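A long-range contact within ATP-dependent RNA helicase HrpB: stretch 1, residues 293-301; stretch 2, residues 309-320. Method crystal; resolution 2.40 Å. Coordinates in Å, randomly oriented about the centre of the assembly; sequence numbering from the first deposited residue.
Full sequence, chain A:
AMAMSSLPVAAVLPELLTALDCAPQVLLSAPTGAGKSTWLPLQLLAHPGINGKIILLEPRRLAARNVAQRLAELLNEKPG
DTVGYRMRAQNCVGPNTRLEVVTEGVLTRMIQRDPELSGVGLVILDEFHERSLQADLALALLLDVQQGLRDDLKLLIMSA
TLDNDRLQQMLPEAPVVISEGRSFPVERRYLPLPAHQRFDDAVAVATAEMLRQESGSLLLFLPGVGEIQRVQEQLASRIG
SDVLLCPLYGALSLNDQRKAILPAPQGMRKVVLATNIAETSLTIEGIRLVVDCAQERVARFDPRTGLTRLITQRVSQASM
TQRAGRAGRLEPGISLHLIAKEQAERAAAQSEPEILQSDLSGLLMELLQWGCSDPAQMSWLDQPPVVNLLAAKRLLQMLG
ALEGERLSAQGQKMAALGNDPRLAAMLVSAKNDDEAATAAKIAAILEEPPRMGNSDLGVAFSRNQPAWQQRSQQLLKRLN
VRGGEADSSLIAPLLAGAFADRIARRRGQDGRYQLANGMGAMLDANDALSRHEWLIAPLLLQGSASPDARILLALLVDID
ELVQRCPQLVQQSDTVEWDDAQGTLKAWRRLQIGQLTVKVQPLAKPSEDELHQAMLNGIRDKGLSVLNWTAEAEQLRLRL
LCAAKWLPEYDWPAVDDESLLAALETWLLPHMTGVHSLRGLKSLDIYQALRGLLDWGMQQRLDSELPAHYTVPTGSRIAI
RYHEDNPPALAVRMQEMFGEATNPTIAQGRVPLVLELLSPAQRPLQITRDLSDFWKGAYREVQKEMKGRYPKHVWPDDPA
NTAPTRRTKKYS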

ATOM      1  N   CYS A 293      -4.587  14.107  22.395  1.00 28.61           N
ATOM      2  CA  CYS A 293      -3.406  14.633  21.699  1.00 35.47           C
ATOM      3  C   CYS A 293      -3.624  14.659  20.179  1.00 33.40           C
ATOM      4  O   CYS A 293      -2.860  15.282  19.456  1.00 35.18           O
ATOM      5  CB  CYS A 293      -2.146  13.808  22.036  1.00 38.39           C
ATOM      6  SG  CYS A 293      -2.017  12.192  21.240  1.00 75.45           S
ATOM      7  N   ALA A 294      -4.659  13.954  19.722  1.00 34.86           N
ATOM      8  CA  ALA A 294      -5.057  13.844  18.306  1.00 36.58           C
ATOM      9  C   ALA A 294      -4.003  13.212  17.404  1.00 40.96           C
ATOM     10  O   ALA A 294      -4.011  13.453  16.197  1.00 43.28           O
ATOM     11  CB  ALA A 294      -5.454  15.210  17.752  1.00 29.85           C
ATOM     12  N   GLN A 295      -3.123  12.392  17.978  1.00 42.90           N
ATOM     13  CA  GLN A 295      -2.075  11.720  17.210  1.00 45.59           C
ATOM     14  C   GLN A 295      -2.038  10.223  17.451  1.00 49.97           C
ATOM     15  O   GLN A 295      -1.919   9.778  18.583  1.00 54.36           O
ATOM     16  CB  GLN A 295      -0.722  12.345  17.517  1.00 45.80           C
ATOM     17  CG  GLN A 295      -0.612  13.682  16.836  1.00 56.04           C
ATOM     18  CD  GLN A 295       0.676  14.387  17.097  1.00 61.67           C
ATOM     19  OE1 GLN A 295       1.545  13.874  17.807  1.00 62.76           O
ATOM     20  NE2 GLN A 295       0.816  15.583  16.523  1.00 62.64           N
ATOM     21  N   GLU A 296      -2.171   9.467  16.363  1.00 49.21           N
ATOM     22  CA  GLU A 296      -2.176   8.009  16.368  1.00 46.98           C
ATOM     23  C   GLU A 296      -0.812   7.466  15.963  1.00 44.69           C
ATOM     24  O   GLU A 296      -0.035   8.138  15.274  1.00 41.37           O
ATOM     25  CB  GLU A 296      -3.226   7.469  15.389  1.00 53.69           C
ATOM     26  CG  GLU A 296      -4.512   6.940  16.004  1.00 65.62           C
ATOM     27  CD  GLU A 296      -5.589   6.689  14.953  1.00 74.45           C
ATOM     28  OE1 GLU A 296      -5.297   6.886  13.751  1.00 73.70           O
ATOM     29  OE2 GLU A 296      -6.729   6.320  15.327  1.00 83.80           O
ATOM     30  N   ARG A 297      -0.540   6.224  16.349  1.00 42.61           N
ATOM     31  CA  ARG A 297       0.605   5.509  15.810  1.00 40.66           C
ATOM     32  C   ARG A 297       0.124   4.326  14.960  1.00 43.92           C
ATOM     33  O   ARG A 297      -0.467   3.383  15.491  1.00 49.21           O
ATOM     34  CB  ARG A 297       1.515   5.042  16.943  1.00 41.32           C
ATOM     35  CG  ARG A 297       2.711   4.238  16.504  1.00 44.04           C
ATOM     36  CD  ARG A 297       3.840   4.377  17.525  1.00 48.05           C
ATOM     37  NE  ARG A 297       4.324   5.761  17.599  1.00 45.11           N
ATOM     38  CZ  ARG A 297       4.529   6.423  18.734  1.00 39.38           C
ATOM     39  NH1 ARG A 297       4.297   5.832  19.899  1.00 31.78           N
ATOM     40  NH2 ARG A 297       4.967   7.680  18.705  1.00 40.05           N
ATOM     41  N   VAL A 298       0.370   4.376  13.650  1.00 42.47           N
ATOM     42  CA  VAL A 298      -0.075   3.297  12.759  1.00 46.77           C
ATOM     43  C   VAL A 298       1.048   2.667  11.931  1.00 45.75           C
ATOM     44  O   VAL A 298       2.050   3.312  11.607  1.00 42.43           O
ATOM     45  CB  VAL A 298      -1.186   3.779  11.766  1.00 41.88           C
ATOM     46  CG1 VAL A 298      -2.472   4.078  12.507  1.00 43.46           C
ATOM     47  CG2 VAL A 298      -0.727   4.998  10.975  1.00 38.78           C
ATOM     48  N   ALA A 299       0.848   1.394  11.596  1.00 45.11           N
ATOM     49  CA  ALA A 299       1.723   0.636  10.703  1.00 40.15           C
ATOM     50  C   ALA A 299       1.549   1.099   9.271  1.00 45.11           C
ATOM     51  O   ALA A 299       0.432   1.190   8.780  1.00 52.30           O
ATOM     52  CB  ALA A 299       1.432  -0.845  10.813  1.00 36.32           C
ATOM     53  N   ARG A 300       2.650   1.409   8.602  1.00 45.93           N
ATOM     54  CA  ARG A 300       2.577   1.838   7.219  1.00 48.15           C
ATOM     55  C   ARG A 300       3.520   1.026   6.318  1.00 50.81           C
ATOM     56  O   ARG A 300       4.740   0.965   6.547  1.00 51.44           O
ATOM     57  CB  ARG A 300       2.888   3.329   7.103  1.00 49.65           C
ATOM     58  CG  ARG A 300       3.096   3.788   5.681  1.00 61.42           C
ATOM     59  CD  ARG A 300       2.690   5.238   5.512  1.00 74.11           C
ATOM     60  NE  ARG A 300       1.270   5.436   5.788  1.00 79.93           N
ATOM     61  CZ  ARG A 300       0.662   6.616   5.742  1.00 84.90           C
ATOM     62  NH1 ARG A 300       1.352   7.708   5.442  1.00 85.36           N
ATOM     63  NH2 ARG A 300      -0.635   6.704   6.008  1.00 92.09           N
ATOM     64  N   PHE A 301       2.939   0.399   5.296  1.00 47.52           N
ATOM     65  CA  PHE A 301       3.719  -0.328   4.314  1.00 42.79           C
ATOM     66  C   PHE A 301       4.310   0.640   3.305  1.00 43.47           C
ATOM     67  O   PHE A 301       3.601   1.497   2.779  1.00 45.09           O
ATOM     68  CB  PHE A 301       2.862  -1.375   3.611  1.00 35.98           C
ATOM     69  CG  PHE A 301       3.560  -2.068   2.480  1.00 39.02           C
ATOM     70  CD1 PHE A 301       4.591  -2.966   2.728  1.00 39.79           C
ATOM     71  CD2 PHE A 301       3.188  -1.835   1.171  1.00 42.45           C
ATOM     72  CE1 PHE A 301       5.240  -3.616   1.691  1.00 38.03           C
ATOM     73  CE2 PHE A 301       3.843  -2.485   0.127  1.00 44.41           C
ATOM     74  CZ  PHE A 301       4.865  -3.382   0.396  1.00 38.47           C
ATOM     75  N   ARG A 309       6.580   0.256   8.594  1.00 55.39           N
ATOM     76  CA  ARG A 309       7.034   1.099   9.705  1.00 57.48           C
ATOM     77  C   ARG A 309       5.866   1.546  10.571  1.00 52.60           C
ATOM     78  O   ARG A 309       4.712   1.495  10.141  1.00 49.30           O
ATOM     79  CB  ARG A 309       7.796   2.309   9.168  1.00 61.53           C
ATOM     80  CG  ARG A 309       7.137   2.921   7.957  1.00 69.32           C
ATOM     81  CD  ARG A 309       7.874   4.150   7.508  1.00 77.42           C
ATOM     82  NE  ARG A 309       7.360   4.655   6.240  1.00 85.21           N
ATOM     83  CZ  ARG A 309       6.981   5.913   6.050  1.00 93.00           C
ATOM     84  NH1 ARG A 309       7.060   6.779   7.049  1.00 96.76           N
ATOM     85  NH2 ARG A 309       6.524   6.308   4.868  1.00 96.54           N
ATOM     86  N   LEU A 310       6.176   1.928  11.809  1.00 51.30           N
ATOM     87  CA  LEU A 310       5.239   2.642  12.666  1.00 49.62           C
ATOM     88  C   LEU A 310       5.404   4.130  12.440  1.00 50.23           C
ATOM     89  O   LEU A 310       6.450   4.682  12.756  1.00 48.55           O
ATOM     90  CB  LEU A 310       5.462   2.322  14.139  1.00 46.43           C
ATOM     91  CG  LEU A 310       4.940   0.967  14.586  1.00 54.66           C
ATOM     92  CD1 LEU A 310       5.050   0.822  16.096  1.00 58.83           C
ATOM     93  CD2 LEU A 310       3.504   0.769  14.124  1.00 58.24           C
ATOM     94  N   ILE A 311       4.388   4.773  11.869  1.00 52.90           N
ATOM     95  CA  ILE A 311       4.367   6.233  11.800  1.00 47.71           C
ATOM     96  C   ILE A 311       3.358   6.831  12.795  1.00 43.84           C
ATOM     97  O   ILE A 311       2.462   6.152  13.315  1.00 40.79           O
ATOM     98  CB  ILE A 311       4.042   6.739  10.386  1.00 47.85           C
ATOM     99  CG1 ILE A 311       2.557   6.561  10.067  1.00 51.05           C
ATOM    100  CG2 ILE A 311       4.904   6.037   9.364  1.00 50.50           C
ATOM    101  CD1 ILE A 311       2.116   7.305   8.813  1.00 48.52           C
ATOM    102  N   THR A 312       3.547   8.107  13.084  1.00 43.53           N
ATOM    103  CA  THR A 312       2.610   8.845  13.895  1.00 45.32           C
ATOM    104  C   THR A 312       1.901   9.803  12.963  1.00 39.79           C
ATOM    105  O   THR A 312       2.530  10.413  12.093  1.00 39.05           O
ATOM    106  CB  THR A 312       3.306   9.592  15.047  1.00 51.84           C
ATOM    107  OG1 THR A 312       3.904   8.629  15.925  1.00 54.50           O
ATOM    108  CG2 THR A 312       2.301  10.414  15.836  1.00 50.08           C
ATOM    109  N   GLN A 313       0.586   9.896  13.117  1.00 34.12           N
ATOM    110  CA  GLN A 313      -0.214  10.764  12.262  1.00 38.30           C
ATOM    111  C   GLN A 313      -1.444  11.318  12.981  1.00 34.02           C
ATOM    112  O   GLN A 313      -1.839  10.814  14.042  1.00 27.70           O
ATOM    113  CB  GLN A 313      -0.650  10.014  11.009  1.00 40.33           C
ATOM    114  CG  GLN A 313      -1.548   8.829  11.296  1.00 46.57           C
ATOM    115  CD  GLN A 313      -2.076   8.188  10.033  1.00 52.90           C
ATOM    116  OE1 GLN A 313      -1.527   8.382   8.946  1.00 62.37           O
ATOM    117  NE2 GLN A 313      -3.153   7.429  10.165  1.00 54.58           N
ATOM    118  N   ARG A 314      -2.036  12.351  12.386  1.00 32.06           N
ATOM    119  CA  ARG A 314      -3.261  12.957  12.905  1.00 30.91           C
ATOM    120  C   ARG A 314      -4.384  11.967  12.893  1.00 26.39           C
ATOM    121  O   ARG A 314      -4.545  11.187  11.954  1.00 28.53           O
ATOM    122  CB  ARG A 314      -3.658  14.190  12.093  1.00 35.52           C
ATOM    123  CG  ARG A 314      -2.848  15.402  12.458  1.00 40.45           C
ATOM    124  CD  ARG A 314      -3.112  15.850  13.887  1.00 43.79           C
ATOM    125  NE  ARG A 314      -2.100  16.800  14.322  1.00 52.45           N
ATOM    126  CZ  ARG A 314      -2.098  18.087  14.001  1.00 59.37           C
ATOM    127  NH1 ARG A 314      -3.073  18.581  13.253  1.00 62.71           N
ATOM    128  NH2 ARG A 314      -1.124  18.881  14.436  1.00 64.94           N
ATOM    129  N   VAL A 315      -5.150  12.006  13.963  1.00 28.20           N
ATOM    130  CA  VAL A 315      -6.324  11.173  14.149  1.00 27.70           C
ATOM    131  C   VAL A 315      -7.464  11.754  13.295  1.00 32.29           C
ATOM    132  O   VAL A 315      -7.484  12.952  13.012  1.00 33.79           O
ATOM    133  CB  VAL A 315      -6.647  11.120  15.666  1.00 46.11           C
ATOM    134  CG1 VAL A 315      -8.016  10.592  15.956  1.00 49.99           C
ATOM    135  CG2 VAL A 315      -5.575  10.303  16.397  1.00 43.32           C
ATOM    136  N   SER A 316      -8.384  10.916  12.837  1.00 31.13           N
ATOM    137  CA  SER A 316      -9.487  11.413  12.020  1.00 33.96           C
ATOM    138  C   SER A 316     -10.559  12.135  12.845  1.00 31.66           C
ATOM    139  O   SER A 316     -10.591  12.013  14.064  1.00 30.40           O
ATOM    140  CB  SER A 316     -10.126  10.263  11.250  1.00 36.89           C
ATOM    141  OG  SER A 316     -10.896   9.450  12.119  1.00 36.35           O
ATOM    142  N   GLN A 317     -11.432  12.874  12.165  1.00 24.44           N
ATOM    143  CA  GLN A 317     -12.548  13.517  12.831  1.00 30.91           C
ATOM    144  C   GLN A 317     -13.445  12.499  13.534  1.00 34.08           C
ATOM    145  O   GLN A 317     -13.893  12.739  14.666  1.00 31.11           O
ATOM    146  CB  GLN A 317     -13.374  14.343  11.843  1.00 27.59           C
ATOM    147  CG  GLN A 317     -12.564  15.421  11.130  1.00 34.95           C
ATOM    148  CD  GLN A 317     -13.437  16.424  10.377  1.00 42.62           C
ATOM    149  OE1 GLN A 317     -14.531  16.749  10.820  1.00 51.93           O
ATOM    150  NE2 GLN A 317     -12.958  16.903   9.232  1.00 39.31           N
ATOM    151  N   ALA A 318     -13.716  11.371  12.885  1.00 34.04           N
ATOM    152  CA  ALA A 318     -14.577  10.369  13.511  1.00 32.90           C
ATOM    153  C   ALA A 318     -13.967   9.856  14.825  1.00 32.05           C
ATOM    154  O   ALA A 318     -14.668   9.717  15.826  1.00 33.15           O
ATOM    155  CB  ALA A 318     -14.861   9.208  12.551  1.00 31.13           C
ATOM    156  N   SER A 319     -12.663   9.614  14.859  1.00 31.17           N
ATOM    157  CA  SER A 319     -12.099   9.126  16.116  1.00 35.51           C
ATOM    158  C   SER A 319     -11.867  10.247  17.127  1.00 33.71           C
ATOM    159  O   SER A 319     -11.930  10.011  18.331  1.00 34.74           O
ATOM    160  CB  SER A 319     -10.812   8.340  15.880  1.00 38.54           C
ATOM    161  OG  SER A 319     -10.137   8.790  14.744  1.00 47.80           O
ATOM    162  N   MET A 320     -11.628  11.466  16.666  1.00 30.32           N
ATOM    163  CA  MET A 320     -11.582  12.573  17.614  1.00 29.05           C
ATOM    164  C   MET A 320     -12.941  12.714  18.307  1.00 30.35           C
ATOM    165  O   MET A 320     -13.033  12.960  19.522  1.00 33.36           O
ATOM    166  CB  MET A 320     -11.190  13.865  16.915  1.00 28.09           C
ATOM    167  CG  MET A 320      -9.660  14.040  16.753  1.00 22.68           C
ATOM    168  SD  MET A 320      -9.186  15.700  16.228  1.00 28.81           S
ATOM    169  CE  MET A 320      -9.901  15.721  14.583  1.00 27.24           C
TER
HETATM  170  O   HOH W   1      -8.056   8.064  12.837  1.00 29.76           O

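Residues 295-301 and 309-314 form two antiparallel strands, and the pair is held first by its backbone. Arg300, Glu296 and Ala294 have the most surface covered by the opposite stretch, and they mark successive points along the ladder.

Arg300 pairs with Arg309 as a hydrogen-bonded couple: Arg300 N donates to Arg309 O at 2.6 Å, and Arg309 N returns the bond to Arg300 O at 2.8 Å. Their side chains lie on the same face of the sheet, which might be expected to set two positive charges against each other. The coordinates show a different arrangement, because the aliphatic part of Arg300 packs over a face of the Arg309 guanidinium, with Arg300 CD 4.0 Å from Arg309 NH2. The Arg300 guanidinium extends along the sheet to Ile311, whose CD1 sits over one of its faces, 3.5 Å from Arg300 CZ. Arginine suits this place because it combines a long apolar stem with a flat head whose faces can accept a hydrocarbon neighbour. Arg300 NH2 also comes within 3.5 Å of Gln313 OE1, but the angle is too poor for a hydrogen bond.

Between the arginines and Glu296, Val298 N donates to Ile311 O at 2.8 Å, and Ile311 N to Val298 O, also at 2.8 Å. The beta-branched side chains, well suited to extended backbone, meet on this same face, Val298 CG2 lying 3.7 Å from Ile311 CG1.

Glu296 repeats the pattern with Gln313. Glu296 N binds Gln313 O at 2.7 Å, and Gln313 N binds Glu296 O at 2.9 Å. The glutamate stem is apolar enough to pack against Val315, with Glu296 CG 3.5 Å from Val315 CG2, while its carboxylate reaches a water. That water donates to Glu296 OE1 at 3.1 Å and accepts from Ser316 N at 2.9 Å, so an acidic side chain is linked to the N-cap residue of the following helix.

Ala294 precedes the strand, yet Val315 N donates to Ala294 O at 2.9 Å, carrying the pairing beyond the last bridge. Its small methyl fits beside the helix, with Ala294 CB 4.1 Å from Met320 SD.

On the other face, Arg297 stands across from Thr312. Arg297 NH2 donates to Thr312 OG1 at 3.1 Å, and Arg297 NE adds a weak bond to Thr312 OG1 at 3.3 Å. The hydroxyl lies at the guanidinium edge, where the N-H groups point.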